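Local coordinates for putative sugar ABC transporter, substrate-binding protein (Clostridium phytofermentans, PDB 4WZZ), which binds L-rhamnose in the cleft between its two lobes and probably hands it to an ABC transporter for uptake, at residues 57-62 and 114-119; 138-143 and 151-156; 179-184 and 212-217. One frame throughout, in Å; residues are numbered along the deposited sequence.

Contact 1 of 3, residues 57-62 and 114-119. With RAM (alpha-L-rhamnopyranose), chain B.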
loop_
_atom_site.group_PDB
_atom_site.type_symbol
_atom_site.label_atom_id
_atom_site.label_comp_id
_atom_site.label_asym_id
_atom_site.label_seq_id
_atom_site.Cartn_x
_atom_site.Cartn_y
_atom_site.Cartn_z
ATOM N N TYR A 57 21.197 0.704 4.771
ATOM C CA TYR A 57 19.988 0.380 4.031
ATOM C C TYR A 57 19.166 1.639 3.833
ATOM O O TYR A 57 18.810 2.287 4.815
ATOM C CB TYR A 57 19.142 -0.608 4.821
ATOM C CG TYR A 57 19.832 -1.907 5.128
ATOM C CD1 TYR A 57 20.775 -1.993 6.144
ATOM C CD2 TYR A 57 19.524 -3.049 4.412
ATOM C CE1 TYR A 57 21.396 -3.178 6.429
ATOM C CE2 TYR A 57 20.137 -4.244 4.685
ATOM C CZ TYR A 57 21.070 -4.312 5.693
ATOM O OH TYR A 57 21.683 -5.524 5.941
ATOM N N ALA A 58 18.893 1.981 2.576
ATOM C CA ALA A 58 18.019 3.114 2.229
ATOM C C ALA A 58 16.603 2.649 1.969
ATOM O O ALA A 58 16.378 1.765 1.132
ATOM C CB ALA A 58 18.523 3.795 0.978
ATOM N N ILE A 59 15.629 3.254 2.651
ATOM C CA ILE A 59 14.244 3.024 2.282
ATOM C C ILE A 59 13.717 4.301 1.671
ATOM O O ILE A 59 13.875 5.384 2.226
ATOM C CB ILE A 59 13.352 2.569 3.467
ATOM C CG1 ILE A 59 11.912 2.345 2.957
ATOM C CG2 ILE A 59 13.455 3.554 4.634
ATOM C CD1 ILE A 59 11.018 1.605 3.922
ATOM N N ILE A 60 13.125 4.150 0.494
ATOM C CA ILE A 60 12.561 5.258 -0.245
ATOM C C ILE A 60 11.076 5.006 -0.341
ATOM O O ILE A 60 10.639 4.098 -1.048
ATOM C CB ILE A 60 13.164 5.359 -1.653
ATOM C CG1 ILE A 60 14.673 5.586 -1.545
ATOM C CG2 ILE A 60 12.525 6.516 -2.389
ATOM C CD1 ILE A 60 15.422 5.471 -2.883
ATOM N N VAL A 61 10.299 5.740 0.442
ATOM C CA VAL A 61 8.862 5.528 0.433
ATOM C C VAL A 61 8.251 6.270 -0.766
ATOM O O VAL A 61 8.962 6.904 -1.517
ATOM C CB VAL A 61 8.218 5.986 1.762
ATOM C CG1 VAL A 61 8.764 5.184 2.913
ATOM C CG2 VAL A 61 8.457 7.459 2.005
ATOM N N LYS A 62 6.937 6.186 -0.953
ATOM C CA LYS A 62 6.324 6.852 -2.096
ATOM C C LYS A 62 6.449 8.372 -1.991
ATOM O O LYS A 62 6.734 9.055 -2.961
ATOM C CB LYS A 62 4.835 6.528 -2.175
ATOM C CG LYS A 62 4.428 5.211 -2.763
ATOM C CD LYS A 62 2.903 5.271 -3.059
ATOM C CE LYS A 62 2.406 4.027 -3.708
ATOM N NZ LYS A 62 0.933 4.098 -3.900
ATOM N N CYS A 114 21.949 -1.355 0.246
ATOM C CA CYS A 114 20.639 -1.878 -0.108
ATOM C C CYS A 114 19.665 -0.725 -0.252
ATOM O O CYS A 114 19.748 0.254 0.487
ATOM C CB CYS A 114 20.180 -2.841 0.979
ATOM S SG CYS A 114 18.562 -3.572 0.696
ATOM N N ILE A 115 18.789 -0.829 -1.243
ATOM C CA ILE A 115 17.678 0.105 -1.421
ATOM C C ILE A 115 16.372 -0.679 -1.376
ATOM O O ILE A 115 16.219 -1.686 -2.067
ATOM C CB ILE A 115 17.797 0.858 -2.769
ATOM C CG1 ILE A 115 18.981 1.818 -2.721
ATOM C CG2 ILE A 115 16.500 1.627 -3.112
ATOM C CD1 ILE A 115 19.252 2.493 -4.030
ATOM N N ALA A 116 15.445 -0.223 -0.537
ATOM C CA ALA A 116 14.100 -0.776 -0.489
ATOM C C ALA A 116 13.187 0.333 -0.963
ATOM O O ALA A 116 13.193 1.410 -0.387
ATOM C CB ALA A 116 13.737 -1.189 0.941
ATOM N N ILE A 117 12.413 0.079 -2.012
ATOM C CA ILE A 117 11.633 1.145 -2.613
ATOM C C ILE A 117 10.160 0.797 -2.850
ATOM O O ILE A 117 9.824 -0.298 -3.287
ATOM C CB ILE A 117 12.298 1.627 -3.895
ATOM C CG1 ILE A 117 11.539 2.823 -4.471
ATOM C CG2 ILE A 117 12.456 0.483 -4.906
ATOM C CD1 ILE A 117 12.403 3.725 -5.342
ATOM N N ALA A 118 9.302 1.764 -2.526
ATOM C CA ALA A 118 7.869 1.700 -2.793
ATOM C C ALA A 118 7.612 2.562 -4.014
ATOM O O ALA A 118 7.634 3.798 -3.937
ATOM C CB ALA A 118 7.082 2.215 -1.609
ATOM N N ALA A 119 7.411 1.902 -5.154
ATOM C CA ALA A 119 7.479 2.564 -6.448
ATOM C C ALA A 119 6.317 3.468 -6.767
ATOM O O ALA A 119 5.157 3.093 -6.590
ATOM C CB ALA A 119 7.606 1.505 -7.569
HETATM C C1 RAM B . -1.255 5.033 0.681
HETATM C C2 RAM B . -0.106 4.665 -0.250
HETATM C C3 RAM B . 0.363 3.223 -0.056
HETATM C C4 RAM B . -0.818 2.259 -0.033
HETATM C C5 RAM B . -1.874 2.732 0.965
HETATM C C6 RAM B . -3.111 1.850 0.938
HETATM O O1 RAM B . -0.769 5.134 1.974
HETATM O O2 RAM B . -0.583 4.874 -1.544
HETATM O O3 RAM B . 1.284 2.940 -1.106
HETATM O O4 RAM B . -0.367 0.960 0.308
HETATM O O5 RAM B . -2.273 4.047 0.684
#
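Strands 57-60 and 114-117 are parallel neighbours in the larger sheet of a type I periplasmic binding protein fold, registered from Tyr57 beside Cys114 to Ile60 beside Ile117. Four backbone hydrogen bonds establish the pairing: Ala58 N to Cys114 O at 2.8 Å, Ala116 N back to Ala58 O, Ile60 N to Ala116 O, and Ala118 N to Ile60 O at 3.1 Å. On the face carrying Tyr57 and Ile59, Cys114 CB lies 3.5 Å from Tyr57 CD2, obliquely to the ring, and SG, anti to the backbone N (chi1 180°), stays close to the same carbon; helix 299-315 covers this end. The other face, with Ala58, Ile60, Ile115 and Ile117, packs its isoleucines against helix 97-110. There Ile60 and Ile117 run side by side with Ile60 CG2 4.1 Å from Ile117 CD1, while Ile60 CD1 slants across to Ile115 CG2 at 4.0 Å.

Beyond the strand ends Lys62 passes its CG 3.7 Å from Ala118 O and continues as an extended chain into the sugar site. Its NZ donates to RAM O2 at 2.9 Å and, weakly, to RAM O3, and is also bonded to Asn192 OD1 from the other lobe. One ammonium group thus joins two adjacent sugar hydroxyls to both lobes, which is consistent with a closed, ligand-bound cleft.

Contact 2 of 3, residues 138-143 and 151-156. With RAM (alpha-L-rhamnopyranose), chain B.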
loop_
_atom_site.group_PDB
_atom_site.type_symbol
_atom_site.label_atom_id
_atom_site.label_comp_id
_atom_site.label_asym_id
_atom_site.label_seq_id
_atom_site.Cartn_x
_atom_site.Cartn_y
_atom_site.Cartn_z
ATOM N N HIS A 138 21.937 -3.999 -3.559
ATOM C CA HIS A 138 20.767 -4.864 -3.544
ATOM C C HIS A 138 19.520 -4.009 -3.633
ATOM O O HIS A 138 19.335 -3.109 -2.824
ATOM C CB HIS A 138 20.714 -5.670 -2.248
ATOM C CG HIS A 138 21.856 -6.627 -2.091
ATOM N ND1 HIS A 138 21.803 -7.923 -2.548
ATOM C CD2 HIS A 138 23.070 -6.477 -1.514
ATOM C CE1 HIS A 138 22.950 -8.527 -2.286
ATOM N NE2 HIS A 138 23.736 -7.673 -1.653
ATOM N N VAL A 139 18.656 -4.300 -4.600
ATOM C CA VAL A 139 17.384 -3.577 -4.679
ATOM C C VAL A 139 16.212 -4.482 -4.309
ATOM O O VAL A 139 16.039 -5.555 -4.887
ATOM C CB VAL A 139 17.149 -2.978 -6.068
ATOM C CG1 VAL A 139 15.789 -2.251 -6.097
ATOM C CG2 VAL A 139 18.267 -2.025 -6.438
ATOM N N LEU A 140 15.418 -4.024 -3.350
ATOM C CA LEU A 140 14.208 -4.705 -2.899
ATOM C C LEU A 140 13.065 -3.702 -3.062
ATOM O O LEU A 140 13.286 -2.497 -3.022
ATOM C CB LEU A 140 14.377 -5.091 -1.422
ATOM C CG LEU A 140 13.203 -5.657 -0.644
ATOM C CD1 LEU A 140 13.684 -6.662 0.371
ATOM C CD2 LEU A 140 12.424 -4.527 0.040
ATOM N N SER A 141 11.854 -4.192 -3.282
ATOM C CA SER A 141 10.717 -3.296 -3.389
ATOM C C SER A 141 9.705 -3.708 -2.330
ATOM O O SER A 141 9.652 -4.879 -1.958
ATOM C CB SER A 141 10.158 -3.388 -4.811
ATOM O OG SER A 141 9.051 -2.555 -5.012
ATOM N N LEU A 142 8.930 -2.738 -1.828
ATOM C CA LEU A 142 7.853 -2.998 -0.876
ATOM C C LEU A 142 6.684 -2.064 -1.167
ATOM O O LEU A 142 6.871 -0.996 -1.755
ATOM C CB LEU A 142 8.286 -2.835 0.591
ATOM C CG LEU A 142 8.409 -1.419 1.169
ATOM C CD1 LEU A 142 8.624 -1.453 2.675
ATOM C CD2 LEU A 142 9.538 -0.658 0.497
ATOM N N ASP A 143 5.494 -2.479 -0.732
ATOM C CA ASP A 143 4.275 -1.639 -0.738
ATOM C C ASP A 143 3.732 -1.446 -2.146
ATOM O O ASP A 143 2.554 -1.723 -2.417
ATOM C CB ASP A 143 4.551 -0.288 -0.068
ATOM C CG ASP A 143 3.331 0.603 0.000
ATOM O OD1 ASP A 143 2.249 0.121 0.392
ATOM O OD2 ASP A 143 3.485 1.791 -0.324
ATOM N N ARG A 151 14.304 -5.225 -9.501
ATOM C CA ARG A 151 14.323 -5.661 -8.104
ATOM C C ARG A 151 14.752 -7.116 -7.970
ATOM O O ARG A 151 14.721 -7.870 -8.941
ATOM C CB ARG A 151 12.916 -5.527 -7.500
ATOM C CG ARG A 151 11.974 -6.623 -7.978
ATOM C CD ARG A 151 10.581 -6.462 -7.443
ATOM N NE ARG A 151 9.782 -7.687 -7.598
ATOM C CZ ARG A 151 8.699 -7.808 -8.368
ATOM N NH1 ARG A 151 8.265 -6.810 -9.130
ATOM N NH2 ARG A 151 8.038 -8.956 -8.384
ATOM N N LYS A 152 15.143 -7.516 -6.766
ATOM C CA LYS A 152 15.409 -8.923 -6.503
ATOM C C LYS A 152 14.156 -9.594 -5.933
ATOM O O LYS A 152 13.969 -10.800 -6.107
ATOM C CB LYS A 152 16.620 -9.088 -5.580
ATOM C CG LYS A 152 17.919 -8.790 -6.288
ATOM C CD LYS A 152 19.098 -9.043 -5.381
ATOM C CE LYS A 152 20.378 -9.215 -6.158
ATOM N NZ LYS A 152 21.556 -9.077 -5.253
ATOM N N VAL A 153 13.286 -8.814 -5.291
ATOM C CA VAL A 153 12.060 -9.351 -4.716
ATOM C C VAL A 153 11.126 -8.204 -4.329
ATOM O O VAL A 153 11.591 -7.098 -4.093
ATOM C CB VAL A 153 12.347 -10.223 -3.480
ATOM C CG1 VAL A 153 12.894 -9.378 -2.311
ATOM C CG2 VAL A 153 11.106 -11.037 -3.088
ATOM N N PHE A 154 9.826 -8.489 -4.289
ATOM C CA PHE A 154 8.808 -7.522 -3.838
ATOM C C PHE A 154 8.196 -8.001 -2.540
ATOM O O PHE A 154 7.868 -9.183 -2.388
ATOM C CB PHE A 154 7.708 -7.371 -4.892
ATOM C CG PHE A 154 6.606 -6.415 -4.494
ATOM C CD1 PHE A 154 6.909 -5.113 -4.165
ATOM C CD2 PHE A 154 5.270 -6.819 -4.474
ATOM C CE1 PHE A 154 5.934 -4.218 -3.801
ATOM C CE2 PHE A 154 4.291 -5.919 -4.102
ATOM C CZ PHE A 154 4.632 -4.614 -3.766
ATOM N N VAL A 155 8.059 -7.094 -1.585
ATOM C CA VAL A 155 7.427 -7.422 -0.316
ATOM C C VAL A 155 6.048 -6.814 -0.360
ATOM O O VAL A 155 5.897 -5.589 -0.326
ATOM C CB VAL A 155 8.218 -6.921 0.899
ATOM C CG1 VAL A 155 7.524 -7.343 2.184
ATOM C CG2 VAL A 155 9.625 -7.479 0.865
ATOM N N ASN A 156 5.047 -7.689 -0.452
ATOM C CA ASN A 156 3.641 -7.294 -0.674
ATOM C C ASN A 156 2.861 -7.422 0.629
ATOM O O ASN A 156 2.956 -8.447 1.328
ATOM C CB ASN A 156 3.022 -8.223 -1.739
ATOM C CG ASN A 156 1.837 -7.609 -2.457
ATOM O OD1 ASN A 156 1.272 -6.607 -2.020
ATOM N ND2 ASN A 156 1.433 -8.231 -3.576
HETATM C C1 RAM B . -1.255 5.033 0.681
HETATM C C2 RAM B . -0.106 4.665 -0.250
HETATM C C3 RAM B . 0.363 3.223 -0.056
HETATM C C4 RAM B . -0.818 2.259 -0.033
HETATM C C5 RAM B . -1.874 2.732 0.965
HETATM C C6 RAM B . -3.111 1.850 0.938
HETATM O O1 RAM B . -0.769 5.134 1.974
HETATM O O2 RAM B . -0.583 4.874 -1.544
HETATM O O3 RAM B . 1.284 2.940 -1.106
HETATM O O4 RAM B . -0.367 0.960 0.308
HETATM O O5 RAM B . -2.273 4.047 0.684
HETATM O O HOH W 1 1.230 -4.009 -3.349
#
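Oxygen OD1 of Asp143, a residue whose backbone N is bonded to Val155 O across the contact, is gripped by three groups: RAM O4 donates to it at 2.7 Å, and Tyr68 OH and Gln157 NE2 complete the set. The second carboxylate oxygen, OD2, accepts from RAM O3 at 2.6 Å, so the two oxygens take up neighbouring hydroxyls of the sugar. With CG anti to the backbone N (chi1 -178°), the carboxylate is carried off the strand end into the cleft. A water also spans the segments on the backbone side, 2.8 Å from Asp143 O and 2.9 Å from Asn156 OD1, although other acceptors compete for its protons.

The pair belongs to the eight-stranded sheet of this lobe, strand 154-156 running parallel to 138-142 after a short loop without a helix. Ser141 N donates to Val153 O, and Val155 N returns to Ser141 O at 2.8 Å, its N tilted 27° from the carbonyl plane; Lys152 N donates to Val139 O farther back along the pair. The Phe154 ring lies along the opposite strand: Ser141 OG meets its edge, near the ring plane, 3.4 Å from CD1, and CE1 comes 3.5 Å from Leu142 C. That hydroxyl is held by Ile117 O and Thr146 N, which fix its rotation. On the other face Leu140 CD1 packs on Val153 CG1 at 3.9 Å, side by side, under helix 299-315.

Contact 3 of 3, residues 179-184 and 212-217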
loop_
_atom_site.group_PDB
_atom_site.type_symbol
_atom_site.label_atom_id
_atom_site.label_comp_id
_atom_site.label_asym_id
_atom_site.label_seq_id
_atom_site.Cartn_x
_atom_site.Cartn_y
_atom_site.Cartn_z
ATOM N N GLY A 179 -26.055 -0.537 -7.743
ATOM C CA GLY A 179 -25.825 0.895 -7.793
ATOM C C GLY A 179 -24.479 1.294 -8.335
ATOM O O GLY A 179 -23.614 0.451 -8.606
ATOM N N ASP A 180 -24.304 2.606 -8.455
ATOM C CA ASP A 180 -23.090 3.174 -9.003
ATOM C C ASP A 180 -22.036 3.315 -7.927
ATOM O O ASP A 180 -22.342 3.589 -6.756
ATOM C CB ASP A 180 -23.369 4.551 -9.580
ATOM C CG ASP A 180 -24.272 4.527 -10.794
ATOM O OD1 ASP A 180 -24.345 3.514 -11.522
ATOM O OD2 ASP A 180 -24.911 5.562 -11.021
ATOM N N TRP A 181 -20.779 3.107 -8.307
ATOM C CA TRP A 181 -19.685 3.326 -7.391
ATOM C C TRP A 181 -18.497 3.860 -8.178
ATOM O O TRP A 181 -18.477 3.829 -9.412
ATOM C CB TRP A 181 -19.344 2.056 -6.611
ATOM C CG TRP A 181 -18.829 0.910 -7.443
ATOM C CD1 TRP A 181 -19.554 0.092 -8.258
ATOM C CD2 TRP A 181 -17.476 0.472 -7.529
ATOM N NE1 TRP A 181 -18.726 -0.844 -8.835
ATOM C CE2 TRP A 181 -17.450 -0.641 -8.389
ATOM C CE3 TRP A 181 -16.288 0.893 -6.932
ATOM C CZ2 TRP A 181 -16.266 -1.311 -8.702
ATOM C CZ3 TRP A 181 -15.131 0.210 -7.211
ATOM C CH2 TRP A 181 -15.125 -0.877 -8.101
ATOM N N ALA A 182 -17.539 4.422 -7.456
ATOM C CA ALA A 182 -16.364 5.010 -8.071
ATOM C C ALA A 182 -15.116 4.677 -7.266
ATOM O O ALA A 182 -15.189 4.401 -6.077
ATOM C CB ALA A 182 -16.516 6.530 -8.186
ATOM N N VAL A 183 -13.972 4.691 -7.945
ATOM C CA VAL A 183 -12.689 4.553 -7.276
ATOM C C VAL A 183 -12.014 5.909 -7.153
ATOM O O VAL A 183 -11.905 6.656 -8.132
ATOM C CB VAL A 183 -11.741 3.655 -8.064
ATOM C CG1 VAL A 183 -10.350 3.677 -7.442
ATOM C CG2 VAL A 183 -12.335 2.228 -8.161
ATOM N N LEU A 184 -11.564 6.218 -5.945
ATOM C CA LEU A 184 -10.680 7.353 -5.713
ATOM C C LEU A 184 -9.328 6.741 -5.406
ATOM O O LEU A 184 -9.107 6.185 -4.320
ATOM C CB LEU A 184 -11.148 8.194 -4.521
ATOM C CG LEU A 184 -10.196 9.306 -4.091
ATOM C CD1 LEU A 184 -10.039 10.320 -5.207
ATOM C CD2 LEU A 184 -10.706 9.997 -2.808
ATOM N N LEU A 212 -23.952 -3.802 -9.942
ATOM C CA LEU A 212 -23.074 -2.686 -9.607
ATOM C C LEU A 212 -22.567 -2.060 -10.892
ATOM O O LEU A 212 -22.404 -2.747 -11.897
ATOM C CB LEU A 212 -21.888 -3.188 -8.781
ATOM C CG LEU A 212 -22.203 -3.788 -7.412
ATOM C CD1 LEU A 212 -20.938 -4.325 -6.747
ATOM C CD2 LEU A 212 -22.849 -2.738 -6.526
ATOM N N ASN A 213 -22.329 -0.755 -10.872
ATOM C CA ASN A 213 -21.764 -0.075 -12.027
ATOM C C ASN A 213 -20.611 0.818 -11.596
ATOM O O ASN A 213 -20.805 1.778 -10.857
ATOM C CB ASN A 213 -22.829 0.740 -12.736
ATOM C CG ASN A 213 -22.282 1.476 -13.952
ATOM O OD1 ASN A 213 -21.769 0.859 -14.897
ATOM N ND2 ASN A 213 -22.379 2.796 -13.934
ATOM N N LEU A 214 -19.412 0.489 -12.061
ATOM C CA LEU A 214 -18.227 1.297 -11.807
ATOM C C LEU A 214 -18.221 2.484 -12.761
ATOM O O LEU A 214 -18.136 2.307 -13.986
ATOM C CB LEU A 214 -16.961 0.458 -11.993
ATOM C CG LEU A 214 -15.656 1.244 -11.879
ATOM C CD1 LEU A 214 -15.528 2.029 -10.547
ATOM C CD2 LEU A 214 -14.476 0.309 -12.049
ATOM N N ILE A 215 -18.345 3.693 -12.220
ATOM C CA ILE A 215 -18.421 4.886 -13.069
ATOM C C ILE A 215 -17.068 5.336 -13.569
ATOM O O ILE A 215 -16.982 5.998 -14.593
ATOM C CB ILE A 215 -19.149 6.058 -12.390
ATOM C CG1 ILE A 215 -18.318 6.653 -11.270
ATOM C CG2 ILE A 215 -20.501 5.607 -11.887
ATOM C CD1 ILE A 215 -19.012 7.822 -10.576
ATOM N N GLY A 216 -16.012 4.981 -12.850
ATOM C CA GLY A 216 -14.680 5.316 -13.273
ATOM C C GLY A 216 -13.706 5.467 -12.140
ATOM O O GLY A 216 -14.066 5.296 -10.967
ATOM N N VAL A 217 -12.476 5.790 -12.519
ATOM C CA VAL A 217 -11.363 5.927 -11.597
ATOM C C VAL A 217 -10.881 7.369 -11.590
ATOM O O VAL A 217 -10.578 7.949 -12.658
ATOM C CB VAL A 217 -10.181 5.018 -11.987
ATOM C CG1 VAL A 217 -9.046 5.168 -10.968
ATOM C CG2 VAL A 217 -10.640 3.569 -12.098
#
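A chi1 of 64° puts Trp181 CG between its own backbone N and carbonyl carbon, and Leu214, with CG swung opposite its N (chi1 174°), sends CD1 over the indole. The methyl stands 3.6 Å from the centroid of the six-membered ring of Trp181 and only 3° off the ring normal, a clear CH-pi contact. Leu214 CB covers the same ring system near CE2 and CZ2, and Leu212 CB lies obliquely to the five-membered part. Leu214 CD1 also reaches Val183 CG2 at 4.0 Å, and Met168 and Ile171 of helix 160-174 pack on the indole.

The two segments are the strands of a beta-alpha-beta unit with helix 191-203 as its crossover, and 212-219 is an edge strand of the four-stranded parallel sheet. Their register is broken by a beta bulge: Trp181 pairs with Leu214, but Val183 with Val217. Ile215 N donates to Trp181 O at 2.8 Å, and the next bond, Val183 N to Gly216 O at 3.1 Å, follows the one-residue shift. At the bulge the CB of Ile215 points toward the partner strand, and its CG1 packs 3.6 Å from Ala182 CB. On the Asp180 face, Asn213 ND2 donates to Asp180 OD1 at 3.2 Å; the oxygen lies near the amide plane, whereas the donor approaches from above the carboxylate plane.

Overall arrangement
Following the chain from the N terminus, contact 1 closes first, over a 51-residue excursion through helix 67-82, strand 86-90 and helix 97-110. Contact 2 follows with only seven residues between its segments, and contact 3 closes last, across helix 191-203. The three loops come in series; none nests or crosses another. Contacts 1 and 2 occupy one sheet, where strands 114-117 and 138-142 are neighbours, and Ile115 N and O pair with His138 O and Leu140 N. Contact 3 belongs to the other lobe's sheet, its centre about 33 Å from that of contact 1. Contacts 1 and 2 both touch the rhamnose between the lobes; in contact 3 the Val183 side chain is about 11 Å from it.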